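Local structure of xylan esterase 1 (Thermoanaerobacterium sp. 'JW/SL YS485', 3FCY) at residues 224-229 with 339-344; 110-115 with 202-207; 213-218 with 284-289; 291-296 with 331-336. The protein probably hydrolyses acetyl esters, as an acetyl xylan esterase of carbohydrate esterase family 7 with an alpha/beta-hydrolase fold, and binds calcium. All blocks are in the same frame, centred on the assembly; numbering follows the deposited sequence.

Contact 1 of 4, residues 224-229 with 339-344. With CA (calcium ion), chain D.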
loop_
_atom_site.group_PDB
_atom_site.type_symbol
_atom_site.label_atom_id
_atom_site.label_comp_id
_atom_site.label_asym_id
_atom_site.label_seq_id
_atom_site.Cartn_x
_atom_site.Cartn_y
_atom_site.Cartn_z
ATOM N N VAL A 224 -31.993 17.378 -26.409
ATOM C CA VAL A 224 -31.998 16.871 -25.036
ATOM C C VAL A 224 -32.273 18.044 -24.099
ATOM O O VAL A 224 -31.578 19.055 -24.140
ATOM C CB VAL A 224 -30.650 16.213 -24.681
ATOM C CG1 VAL A 224 -30.571 15.949 -23.185
ATOM C CG2 VAL A 224 -30.505 14.911 -25.456
ATOM N N ARG A 225 -33.280 17.882 -23.248
ATOM C CA ARG A 225 -33.729 18.930 -22.330
ATOM C C ARG A 225 -33.039 19.053 -20.960
ATOM O O ARG A 225 -32.871 20.169 -20.452
ATOM C CB ARG A 225 -35.242 18.780 -22.125
ATOM C CG ARG A 225 -35.921 19.988 -21.515
ATOM C CD ARG A 225 -35.867 21.184 -22.453
ATOM N NE ARG A 225 -36.550 22.337 -21.876
ATOM C CZ ARG A 225 -36.123 23.006 -20.810
ATOM N NH1 ARG A 225 -35.000 22.644 -20.199
ATOM N NH2 ARG A 225 -36.830 24.030 -20.344
ATOM N N LYS A 226 -32.666 17.923 -20.358
ATOM C CA LYS A 226 -32.005 17.921 -19.047
ATOM C C LYS A 226 -30.720 17.095 -19.065
ATOM O O LYS A 226 -30.642 16.062 -19.737
ATOM C CB LYS A 226 -32.935 17.354 -17.964
ATOM C CG LYS A 226 -34.119 18.236 -17.587
ATOM C CD LYS A 226 -33.699 19.567 -16.991
ATOM C CE LYS A 226 -34.922 20.356 -16.555
ATOM N NZ LYS A 226 -34.617 21.731 -16.086
ATOM N N VAL A 227 -29.722 17.544 -18.309
ATOM C CA VAL A 227 -28.439 16.847 -18.256
ATOM C C VAL A 227 -27.861 16.751 -16.847
ATOM O O VAL A 227 -27.639 17.768 -16.189
ATOM C CB VAL A 227 -27.380 17.555 -19.133
ATOM C CG1 VAL A 227 -26.130 16.690 -19.242
ATOM C CG2 VAL A 227 -27.955 17.872 -20.509
ATOM N N VAL A 228 -27.632 15.529 -16.382
ATOM C CA VAL A 228 -27.023 15.329 -15.072
ATOM C C VAL A 228 -25.676 14.666 -15.330
ATOM O O VAL A 228 -25.607 13.540 -15.833
ATOM C CB VAL A 228 -27.882 14.438 -14.144
ATOM C CG1 VAL A 228 -27.123 14.161 -12.845
ATOM C CG2 VAL A 228 -29.208 15.144 -13.818
ATOM N N SER A 229 -24.609 15.390 -15.012
ATOM C CA SER A 229 -23.251 14.903 -15.214
ATOM C C SER A 229 -22.494 14.875 -13.892
ATOM O O SER A 229 -22.121 15.918 -13.347
ATOM C CB SER A 229 -22.530 15.802 -16.219
ATOM O OG SER A 229 -21.246 15.301 -16.529
ATOM N N GLN A 339 -35.021 15.241 -8.504
ATOM C CA GLN A 339 -35.893 16.408 -8.458
ATOM C C GLN A 339 -35.626 17.247 -9.705
ATOM O O GLN A 339 -36.543 17.827 -10.280
ATOM C CB GLN A 339 -35.623 17.231 -7.198
ATOM C CG GLN A 339 -36.106 16.585 -5.900
ATOM C CD GLN A 339 -37.616 16.367 -5.877
ATOM O OE1 GLN A 339 -38.380 17.205 -6.354
ATOM N NE2 GLN A 339 -38.048 15.243 -5.307
ATOM N N PHE A 340 -34.363 17.291 -10.126
ATOM C CA PHE A 340 -33.963 18.045 -11.316
ATOM C C PHE A 340 -34.605 17.418 -12.554
ATOM O O PHE A 340 -35.113 18.124 -13.431
ATOM C CB PHE A 340 -32.439 18.017 -11.458
ATOM C CG PHE A 340 -31.905 18.822 -12.618
ATOM C CD1 PHE A 340 -31.981 20.215 -12.617
ATOM C CD2 PHE A 340 -31.274 18.187 -13.687
ATOM C CE1 PHE A 340 -31.429 20.967 -13.661
ATOM C CE2 PHE A 340 -30.719 18.928 -14.733
ATOM C CZ PHE A 340 -30.797 20.325 -14.715
ATOM N N MET A 341 -34.581 16.089 -12.621
ATOM C CA MET A 341 -35.160 15.380 -13.759
ATOM C C MET A 341 -36.680 15.486 -13.767
ATOM O O MET A 341 -37.290 15.575 -14.832
ATOM C CB MET A 341 -34.743 13.903 -13.752
ATOM C CG MET A 341 -33.324 13.658 -14.270
ATOM S SD MET A 341 -33.114 14.199 -15.994
ATOM C CE MET A 341 -31.368 13.905 -16.249
ATOM N N LEU A 342 -37.285 15.472 -12.582
ATOM C CA LEU A 342 -38.734 15.581 -12.476
ATOM C C LEU A 342 -39.215 16.900 -13.074
ATOM O O LEU A 342 -40.398 17.052 -13.382
ATOM C CB LEU A 342 -39.179 15.446 -11.013
ATOM C CG LEU A 342 -39.129 14.001 -10.492
ATOM C CD1 LEU A 342 -39.446 13.948 -8.999
ATOM C CD2 LEU A 342 -40.127 13.156 -11.285
ATOM N N GLU A 343 -38.293 17.845 -13.244
ATOM C CA GLU A 343 -38.612 19.136 -13.852
ATOM C C GLU A 343 -39.009 18.946 -15.322
ATOM O O GLU A 343 -39.382 19.899 -15.992
ATOM C CB GLU A 343 -37.400 20.081 -13.791
ATOM C CG GLU A 343 -37.150 20.751 -12.439
ATOM C CD GLU A 343 -35.866 21.583 -12.424
ATOM O OE1 GLU A 343 -35.495 22.159 -13.472
ATOM O OE2 GLU A 343 -35.232 21.674 -11.354
ATOM N N LEU A 344 -38.903 17.726 -15.842
ATOM C CA LEU A 344 -39.271 17.487 -17.237
ATOM C C LEU A 344 -40.792 17.509 -17.438
ATOM O O LEU A 344 -41.276 17.790 -18.533
ATOM C CB LEU A 344 -38.687 16.153 -17.723
ATOM C CG LEU A 344 -37.166 16.185 -17.921
ATOM C CD1 LEU A 344 -36.627 14.777 -18.173
ATOM C CD2 LEU A 344 -36.831 17.116 -19.085
HETATM CA CA CA D . -41.327 21.345 -14.984
HETATM O O HOH W 1 -42.027 20.369 -12.520
#

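Contact 2 of 4, residues 110-115 with 202-207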
loop_
_atom_site.group_PDB
_atom_site.type_symbol
_atom_site.label_atom_id
_atom_site.label_comp_id
_atom_site.label_asym_id
_atom_site.label_seq_id
_atom_site.Cartn_x
_atom_site.Cartn_y
_atom_site.Cartn_z
ATOM N N ALA A 110 -38.512 10.893 -20.636
ATOM C CA ALA A 110 -37.649 9.729 -20.742
ATOM C C ALA A 110 -36.271 10.106 -20.214
ATOM O O ALA A 110 -35.847 11.264 -20.303
ATOM C CB ALA A 110 -37.550 9.268 -22.197
ATOM N N LEU A 111 -35.586 9.125 -19.642
ATOM C CA LEU A 111 -34.248 9.336 -19.117
ATOM C C LEU A 111 -33.314 8.327 -19.771
ATOM O O LEU A 111 -33.650 7.148 -19.879
ATOM C CB LEU A 111 -34.225 9.136 -17.597
ATOM C CG LEU A 111 -32.830 9.072 -16.942
ATOM C CD1 LEU A 111 -32.155 10.437 -17.001
ATOM C CD2 LEU A 111 -32.967 8.628 -15.491
ATOM N N ILE A 112 -32.153 8.795 -20.219
ATOM C CA ILE A 112 -31.166 7.912 -20.827
ATOM C C ILE A 112 -29.922 7.912 -19.938
ATOM O O ILE A 112 -29.272 8.944 -19.763
ATOM C CB ILE A 112 -30.757 8.380 -22.241
ATOM C CG1 ILE A 112 -31.996 8.528 -23.131
ATOM C CG2 ILE A 112 -29.805 7.359 -22.863
ATOM C CD1 ILE A 112 -31.693 9.117 -24.511
ATOM N N ARG A 113 -29.603 6.756 -19.364
ATOM C CA ARG A 113 -28.436 6.637 -18.496
ATOM C C ARG A 113 -27.228 6.081 -19.240
ATOM O O ARG A 113 -27.358 5.219 -20.113
ATOM C CB ARG A 113 -28.742 5.724 -17.301
ATOM C CG ARG A 113 -29.437 6.393 -16.130
ATOM C CD ARG A 113 -29.647 5.377 -15.008
ATOM N NE ARG A 113 -30.008 5.988 -13.729
ATOM C CZ ARG A 113 -29.183 6.728 -12.990
ATOM N NH1 ARG A 113 -27.940 6.956 -13.399
ATOM N NH2 ARG A 113 -29.595 7.229 -11.832
ATOM N N PHE A 114 -26.054 6.593 -18.883
ATOM C CA PHE A 114 -24.790 6.156 -19.466
ATOM C C PHE A 114 -23.925 5.678 -18.301
ATOM O O PHE A 114 -23.953 6.268 -17.219
ATOM C CB PHE A 114 -24.149 7.314 -20.231
ATOM C CG PHE A 114 -24.971 7.773 -21.409
ATOM C CD1 PHE A 114 -25.269 6.889 -22.447
ATOM C CD2 PHE A 114 -25.470 9.073 -21.469
ATOM C CE1 PHE A 114 -26.055 7.291 -23.532
ATOM C CE2 PHE A 114 -26.260 9.490 -22.553
ATOM C CZ PHE A 114 -26.553 8.596 -23.584
ATOM N N HIS A 115 -23.159 4.615 -18.519
ATOM C CA HIS A 115 -22.365 4.027 -17.445
ATOM C C HIS A 115 -20.885 4.374 -17.363
ATOM O O HIS A 115 -20.309 4.981 -18.272
ATOM C CB HIS A 115 -22.515 2.505 -17.495
ATOM C CG HIS A 115 -21.896 1.880 -18.709
ATOM N ND1 HIS A 115 -20.532 1.798 -18.889
ATOM C CD2 HIS A 115 -22.456 1.333 -19.815
ATOM C CE1 HIS A 115 -20.277 1.229 -20.054
ATOM N NE2 HIS A 115 -21.427 0.936 -20.637
ATOM N N VAL A 202 -36.808 14.895 -22.671
ATOM C CA VAL A 202 -35.804 13.840 -22.542
ATOM C C VAL A 202 -34.571 14.323 -21.785
ATOM O O VAL A 202 -34.028 15.387 -22.074
ATOM C CB VAL A 202 -35.351 13.307 -23.933
ATOM C CG1 VAL A 202 -34.217 12.296 -23.764
ATOM C CG2 VAL A 202 -36.522 12.649 -24.652
ATOM N N GLY A 203 -34.144 13.528 -20.807
ATOM C CA GLY A 203 -32.972 13.863 -20.022
ATOM C C GLY A 203 -31.939 12.750 -20.099
ATOM O O GLY A 203 -32.274 11.595 -20.379
ATOM N N VAL A 204 -30.678 13.096 -19.863
ATOM C CA VAL A 204 -29.596 12.116 -19.892
ATOM C C VAL A 204 -28.798 12.265 -18.603
ATOM O O VAL A 204 -28.686 13.366 -18.058
ATOM C CB VAL A 204 -28.673 12.324 -21.120
ATOM C CG1 VAL A 204 -29.502 12.269 -22.403
ATOM C CG2 VAL A 204 -27.949 13.651 -21.024
ATOM N N MET A 205 -28.234 11.160 -18.122
ATOM C CA MET A 205 -27.495 11.183 -16.868
ATOM C C MET A 205 -26.460 10.069 -16.750
ATOM O O MET A 205 -26.592 9.015 -17.367
ATOM C CB MET A 205 -28.501 11.084 -15.716
ATOM C CG MET A 205 -27.915 10.897 -14.334
ATOM S SD MET A 205 -29.218 11.001 -13.077
ATOM C CE MET A 205 -30.251 9.664 -13.579
ATOM N N GLY A 206 -25.429 10.315 -15.944
ATOM C CA GLY A 206 -24.398 9.319 -15.741
ATOM C C GLY A 206 -23.225 9.816 -14.918
ATOM O O GLY A 206 -22.980 11.026 -14.835
ATOM N N PRO A 207 -22.493 8.896 -14.269
ATOM C CA PRO A 207 -21.332 9.260 -13.450
ATOM C C PRO A 207 -20.021 8.931 -14.174
ATOM O O PRO A 207 -19.951 7.968 -14.934
ATOM C CB PRO A 207 -21.529 8.406 -12.207
ATOM C CG PRO A 207 -21.997 7.093 -12.821
ATOM C CD PRO A 207 -22.970 7.540 -13.925
#

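Contact 3 of 4, residues 213-218 with 284-289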
loop_
_atom_site.group_PDB
_atom_site.type_symbol
_atom_site.label_atom_id
_atom_site.label_comp_id
_atom_site.label_asym_id
_atom_site.label_seq_id
_atom_site.Cartn_x
_atom_site.Cartn_y
_atom_site.Cartn_z
ATOM N N LEU A 213 -20.262 11.146 -21.207
ATOM C CA LEU A 213 -21.141 10.751 -22.296
ATOM C C LEU A 213 -22.448 11.540 -22.259
ATOM O O LEU A 213 -23.055 11.788 -23.302
ATOM C CB LEU A 213 -21.447 9.252 -22.216
ATOM C CG LEU A 213 -20.269 8.314 -22.498
ATOM C CD1 LEU A 213 -20.720 6.866 -22.356
ATOM C CD2 LEU A 213 -19.733 8.573 -23.903
ATOM N N SER A 214 -22.892 11.910 -21.059
ATOM C CA SER A 214 -24.125 12.688 -20.917
ATOM C C SER A 214 -23.927 14.057 -21.557
ATOM O O SER A 214 -24.810 14.562 -22.251
ATOM C CB SER A 214 -24.493 12.866 -19.439
ATOM O OG SER A 214 -24.992 11.660 -18.897
ATOM N N LEU A 215 -22.764 14.653 -21.319
ATOM C CA LEU A 215 -22.447 15.959 -21.885
ATOM C C LEU A 215 -22.334 15.843 -23.404
ATOM O O LEU A 215 -22.882 16.667 -24.138
ATOM C CB LEU A 215 -21.131 16.488 -21.306
ATOM C CG LEU A 215 -21.092 16.773 -19.802
ATOM C CD1 LEU A 215 -19.663 17.063 -19.376
ATOM C CD2 LEU A 215 -22.005 17.951 -19.465
ATOM N N ALA A 216 -21.624 14.817 -23.868
ATOM C CA ALA A 216 -21.446 14.600 -25.301
ATOM C C ALA A 216 -22.793 14.408 -25.988
ATOM O O ALA A 216 -23.058 14.990 -27.042
ATOM C CB ALA A 216 -20.555 13.379 -25.547
ATOM N N CYS A 217 -23.641 13.586 -25.386
ATOM C CA CYS A 217 -24.961 13.307 -25.935
ATOM C C CYS A 217 -25.822 14.568 -26.064
ATOM O O CYS A 217 -26.424 14.818 -27.111
ATOM C CB CYS A 217 -25.681 12.293 -25.050
ATOM S SG CYS A 217 -27.362 11.947 -25.567
ATOM N N ALA A 218 -25.881 15.351 -24.991
ATOM C CA ALA A 218 -26.674 16.577 -24.982
ATOM C C ALA A 218 -26.066 17.623 -25.909
ATOM O O ALA A 218 -26.743 18.568 -26.324
ATOM C CB ALA A 218 -26.775 17.129 -23.563
ATOM N N LYS A 284 -20.028 23.586 -25.276
ATOM C CA LYS A 284 -20.665 24.812 -25.750
ATOM C C LYS A 284 -21.928 24.584 -26.579
ATOM O O LYS A 284 -22.718 25.508 -26.768
ATOM C CB LYS A 284 -19.669 25.647 -26.563
ATOM C CG LYS A 284 -19.332 25.067 -27.923
ATOM C CD LYS A 284 -18.317 25.930 -28.650
ATOM C CE LYS A 284 -17.985 25.349 -30.018
ATOM N NZ LYS A 284 -17.445 23.961 -29.912
ATOM N N ARG A 285 -22.126 23.362 -27.059
ATOM C CA ARG A 285 -23.291 23.041 -27.885
ATOM C C ARG A 285 -24.545 22.667 -27.114
ATOM O O ARG A 285 -25.650 22.708 -27.659
ATOM C CB ARG A 285 -22.968 21.891 -28.834
ATOM C CG ARG A 285 -21.829 22.165 -29.783
ATOM C CD ARG A 285 -21.713 21.042 -30.785
ATOM N NE ARG A 285 -20.769 21.375 -31.841
ATOM C CZ ARG A 285 -20.819 20.871 -33.066
ATOM N NH1 ARG A 285 -21.769 20.003 -33.390
ATOM N NH2 ARG A 285 -19.924 21.248 -33.967
ATOM N N ILE A 286 -24.373 22.285 -25.856
ATOM C CA ILE A 286 -25.492 21.878 -25.021
ATOM C C ILE A 286 -26.543 22.983 -24.889
ATOM O O ILE A 286 -26.211 24.150 -24.684
ATOM C CB ILE A 286 -24.987 21.457 -23.624
ATOM C CG1 ILE A 286 -24.000 20.291 -23.780
ATOM C CG2 ILE A 286 -26.165 21.075 -22.728
ATOM C CD1 ILE A 286 -23.390 19.806 -22.487
ATOM N N LYS A 287 -27.810 22.600 -25.016
ATOM C CA LYS A 287 -28.915 23.549 -24.916
ATOM C C LYS A 287 -29.764 23.263 -23.681
ATOM O O LYS A 287 -30.366 24.169 -23.108
ATOM C CB LYS A 287 -29.805 23.463 -26.160
ATOM C CG LYS A 287 -29.047 23.475 -27.481
ATOM C CD LYS A 287 -28.308 24.780 -27.714
ATOM C CE LYS A 287 -29.269 25.921 -28.007
ATOM N NZ LYS A 287 -28.552 27.200 -28.297
ATOM N N GLY A 288 -29.812 21.998 -23.277
ATOM C CA GLY A 288 -30.607 21.632 -22.117
ATOM C C GLY A 288 -30.034 22.172 -20.825
ATOM O O GLY A 288 -28.915 22.684 -20.807
ATOM N N ASP A 289 -30.805 22.073 -19.745
ATOM C CA ASP A 289 -30.343 22.537 -18.440
ATOM C C ASP A 289 -29.373 21.496 -17.895
ATOM O O ASP A 289 -29.577 20.294 -18.077
ATOM C CB ASP A 289 -31.516 22.706 -17.471
ATOM C CG ASP A 289 -32.583 23.650 -18.002
ATOM O OD1 ASP A 289 -32.229 24.627 -18.700
ATOM O OD2 ASP A 289 -33.775 23.421 -17.710
HETATM O O HOH W 2 -28.731 19.812 -24.973
#

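Contact 4 of 4, residues 291-296 with 331-336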
loop_
_atom_site.group_PDB
_atom_site.type_symbol
_atom_site.label_atom_id
_atom_site.label_comp_id
_atom_site.label_asym_id
_atom_site.label_seq_id
_atom_site.Cartn_x
_atom_site.Cartn_y
_atom_site.Cartn_z
ATOM N N LEU A 291 -27.000 19.969 -14.538
ATOM C CA LEU A 291 -26.754 19.873 -13.103
ATOM C C LEU A 291 -25.566 18.932 -12.975
ATOM O O LEU A 291 -25.620 17.783 -13.424
ATOM C CB LEU A 291 -27.950 19.281 -12.350
ATOM C CG LEU A 291 -27.678 19.005 -10.861
ATOM C CD1 LEU A 291 -27.388 20.323 -10.135
ATOM C CD2 LEU A 291 -28.875 18.304 -10.225
ATOM N N MET A 292 -24.489 19.418 -12.371
ATOM C CA MET A 292 -23.293 18.603 -12.204
ATOM C C MET A 292 -22.872 18.545 -10.742
ATOM O O MET A 292 -23.366 19.311 -9.914
ATOM C CB MET A 292 -22.145 19.181 -13.041
ATOM C CG MET A 292 -22.359 19.115 -14.551
ATOM S SD MET A 292 -21.009 19.895 -15.495
ATOM C CE MET A 292 -19.613 18.999 -14.868
ATOM N N CYS A 293 -21.973 17.619 -10.424
ATOM C CA CYS A 293 -21.455 17.510 -9.069
ATOM C C CYS A 293 -19.971 17.199 -9.180
ATOM O O CYS A 293 -19.529 16.581 -10.151
ATOM C CB CYS A 293 -22.190 16.428 -8.263
ATOM S SG CYS A 293 -21.980 14.733 -8.813
ATOM N N VAL A 294 -19.198 17.654 -8.200
ATOM C CA VAL A 294 -17.761 17.440 -8.214
ATOM C C VAL A 294 -17.221 17.213 -6.805
ATOM O O VAL A 294 -17.579 17.925 -5.865
ATOM C CB VAL A 294 -17.042 18.656 -8.862
ATOM C CG1 VAL A 294 -17.412 19.932 -8.119
ATOM C CG2 VAL A 294 -15.531 18.450 -8.858
ATOM N N GLY A 295 -16.371 16.202 -6.667
ATOM C CA GLY A 295 -15.774 15.904 -5.377
ATOM C C GLY A 295 -14.394 16.526 -5.369
ATOM O O GLY A 295 -13.590 16.246 -6.258
ATOM N N LEU A 296 -14.104 17.364 -4.379
ATOM C CA LEU A 296 -12.808 18.027 -4.326
ATOM C C LEU A 296 -11.637 17.117 -3.947
ATOM O O LEU A 296 -10.482 17.534 -3.992
ATOM C CB LEU A 296 -12.872 19.236 -3.385
ATOM C CG LEU A 296 -13.856 20.345 -3.781
ATOM C CD1 LEU A 296 -13.602 21.569 -2.909
ATOM C CD2 LEU A 296 -13.697 20.710 -5.253
ATOM N N ARG A 331 -23.512 11.713 -1.237
ATOM C CA ARG A 331 -24.751 11.671 -0.469
ATOM C C ARG A 331 -25.665 12.860 -0.708
ATOM O O ARG A 331 -25.254 14.020 -0.612
ATOM C CB ARG A 331 -24.456 11.529 1.032
ATOM C CG ARG A 331 -23.937 10.147 1.440
ATOM C CD ARG A 331 -23.740 10.057 2.952
ATOM N NE ARG A 331 -23.009 8.856 3.360
ATOM C CZ ARG A 331 -23.510 7.625 3.353
ATOM N NH1 ARG A 331 -24.758 7.411 2.956
ATOM N NH2 ARG A 331 -22.763 6.604 3.755
ATOM N N GLY A 332 -26.916 12.550 -1.035
ATOM C CA GLY A 332 -27.896 13.584 -1.291
ATOM C C GLY A 332 -28.016 14.002 -2.745
ATOM O O GLY A 332 -29.097 14.407 -3.177
ATOM N N PHE A 333 -26.934 13.898 -3.515
ATOM C CA PHE A 333 -26.997 14.315 -4.914
ATOM C C PHE A 333 -28.008 13.530 -5.735
ATOM O O PHE A 333 -28.666 14.090 -6.613
ATOM C CB PHE A 333 -25.640 14.211 -5.606
ATOM C CG PHE A 333 -25.636 14.827 -6.976
ATOM C CD1 PHE A 333 -25.578 16.210 -7.127
ATOM C CD2 PHE A 333 -25.774 14.032 -8.110
ATOM C CE1 PHE A 333 -25.662 16.796 -8.389
ATOM C CE2 PHE A 333 -25.858 14.607 -9.379
ATOM C CZ PHE A 333 -25.804 15.994 -9.518
ATOM N N GLY A 334 -28.111 12.229 -5.471
ATOM C CA GLY A 334 -29.062 11.411 -6.201
ATOM C C GLY A 334 -30.450 12.020 -6.117
ATOM O O GLY A 334 -31.201 12.019 -7.094
ATOM N N ASP A 335 -30.793 12.543 -4.943
ATOM C CA ASP A 335 -32.094 13.168 -4.735
ATOM C C ASP A 335 -32.199 14.497 -5.476
ATOM O O ASP A 335 -33.252 14.818 -6.024
ATOM C CB ASP A 335 -32.362 13.357 -3.239
ATOM C CG ASP A 335 -32.713 12.047 -2.546
ATOM O OD1 ASP A 335 -32.844 12.036 -1.304
ATOM O OD2 ASP A 335 -32.862 11.023 -3.249
ATOM N N LEU A 336 -31.115 15.267 -5.504
ATOM C CA LEU A 336 -31.126 16.540 -6.223
ATOM C C LEU A 336 -31.285 16.247 -7.717
ATOM O O LEU A 336 -32.000 16.956 -8.434
ATOM C CB LEU A 336 -29.824 17.317 -5.979
ATOM C CG LEU A 336 -29.576 17.852 -4.562
ATOM C CD1 LEU A 336 -28.206 18.515 -4.492
ATOM C CD2 LEU A 336 -30.678 18.854 -4.190
#

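Contact 1 of 4, residues 224-229 with 339-344
K226 crosses from strand 226-230 to residues 340-344, at and after the last turn of helix 333-342, and is held there along its whole length. Its NZ meets E343 OE1 at 2.8 Å in a salt bridge, on the anti side of the carboxylate and 32° out of its plane. Lower down, CD lies over one face of the F340 ring, 4.1 Å from the centroid, as a CH-pi contact; NZ adds an off-centre cation-pi contact to the same ring. CG of K226 is pressed against L344 CD2 at a tight 3.3 Å, and CB rests on M341 SD. The bend of the lysine at chi2 (-63°) lays CD over the ring, and the chain then runs out straight to E343. Beside it, M341 sends CE to V228 CG2, 3.5 Å away, while F340 CD2 touches the same methyl group at 3.7 Å.

Further out, D289 OD2 makes a second salt bridge with K226 NZ and also pairs with R225 NH1. E343 has another task: its backbone O binds the calcium ion at 2.6 Å, a site shared with Y345 O and a water. The carboxylate that takes the lysine and the carbonyl that takes the metal therefore belong to one residue. With two carboxylates and an aromatic face around it, K226 NZ is likely to stay charged, tying the sheet to the turn that carries the calcium.

Contact 2 of 4, residues 110-115 with 202-207
G203 is bracketed by A110 and I112 of the neighbouring parallel strand and uses both its backbone polar groups on them. G203 N gives its hydrogen to A110 O at 2.9 Å, nearly straight (170° at the hydrogen), and G203 O takes the N-H of I112 at 2.8 Å, with the donor in the carbonyl plane. The next pair repeats the pattern: M205 N reaches I112 O, tilted 24° from the carbonyl plane, and F114 N reaches M205 O. Each of these four carbonyls is also approached by a CA-H, the shortest CA to O distances being the 3.2 Å of V204 CA to I112 O and of R113 CA to M205 O. The alternate groups of 110-114 face strand 136-140, where L111 and R113 bond to T136, V138 and M140.

These are central strands of the alpha/beta-hydrolase sheet, and 202-207 runs straight into the predicted nucleophile S208, with G206 fitting the first glycine of a nucleophile elbow.

On the side of L111, M205 CG stands anti to the backbone N (chi1 172°), and a bend at chi3 carries CE over one face of the R113 guanidinium while L111 CD2 touches the same methyl group at 3.5 Å. I112, V202 and V204 lie on the other side, with F114 CE2 4.0 Å from V204 CB. H115 NE2 is satisfied by V142 N.

Contact 3 of 4, residues 213-218 with 284-289
L215 is the first residue of helix segment 213-218 to meet the loop at 284-289. Its CD2 touches I286 CD1 at 3.8 Å, the two side chains crossing obliquely, and the same CD1 comes to 3.6 Å from the backbone O of L215. The isoleucine end thus lies against helix backbone as well as leucine side chain. I286 gets there because CG1 is turned anti to its carbonyl carbon (chi1 -59°) and the chain then runs out extended through CD1. One turn on, A218 points its CB toward the loop and meets the other branch of I286, CB to CG2 being 4.1 Å. The small methyl group of A218 lets the two backbones come close, with 5.4 Å between the CA atoms of A218 and I286. Putting an alanine at I286 would remove both branches and would probably leave L215 CD2 and A218 CB facing a gap on the loop side, depriving the helix flank of its apolar cover from this loop.

No direct hydrogen bond joins the segments. A water bridges them instead: it donates to A218 O at 2.7 Å and accepts from K287 N at 2.9 Å. R285 turns its long end away from the helix, to a salt bridge with D51. At the end of the loop, D289 enters the sheet beside R225 and V227. Helix 209-220 follows strand 202-207 and the predicted nucleophile S208, so this is the helix after the nucleophile elbow in an alpha/beta hydrolase, here flanked by the loop leading into strand 289-295.

Contact 4 of 4, residues 291-296 with 331-336
C293 lies over one face of the F333 ring. Its SG stands 3.8 Å from the centroid and only 8° off the ring normal, a sulfur-aromatic contact. CB of C293 lies over that ring too, offset toward the rim, and approaches CE1 at 3.5 Å. Chi1 of 66° sets SG between the backbone N and the carbonyl carbon of C293, which swings SG over the ring that CB already approaches. F333 for its part has CG anti to the backbone N (chi1 -171°), and the ring reaches from the first turn of helix 333-342 down onto strand 289-295.

The side chains of L291 and F333 point at each other from the strand and the helix, with L291 CG 3.8 Å from F333 CZ. One branch of the leucine, CD2, goes on to the backbone O of L336 at 3.8 Å, so the leucine spans the first helical turn. M292 contributes its backbone O, 3.7 Å from F333 CE1. Replacing F333 with an alanine would take the ring away and would probably leave C293 SG without its aromatic partner and L291 CG facing a gap.

Around this apolar patch, V228 and Y322 also pack on F333, while G332, at the N-cap position, gives its N-H to D123 of a second subunit. D335 bonds to the same neighbouring subunit, so the helix start serves a subunit interface outside and the sheet inside. No hydrogen bond crosses between the two segments; sulfur, ring and methyl groups hold the helix to the strand by dispersion, so the fit should depend on shape rather than on charge.

All four contacts are largely buried, but contacts 2 and 3 lie nearer the chain's centre than contacts 1 and 4. Strands 202-207, 226-230 and 289-295 are neighbours in one sheet, which links contacts 2, 1 and 4 in that order. Contacts 1 and 4 share helix 333-342, with a salt bridge near its last turn and sulfur and ring at its start; both also reach a second subunit. Contact 2 is backbone pairing within the sheet, whereas contact 3 holds a flanking helix to a loop with methyl groups and a water. Of the four, contact 1 alone has a salt bridge between its segments, beside the calcium, and D289 joins it to contact 3.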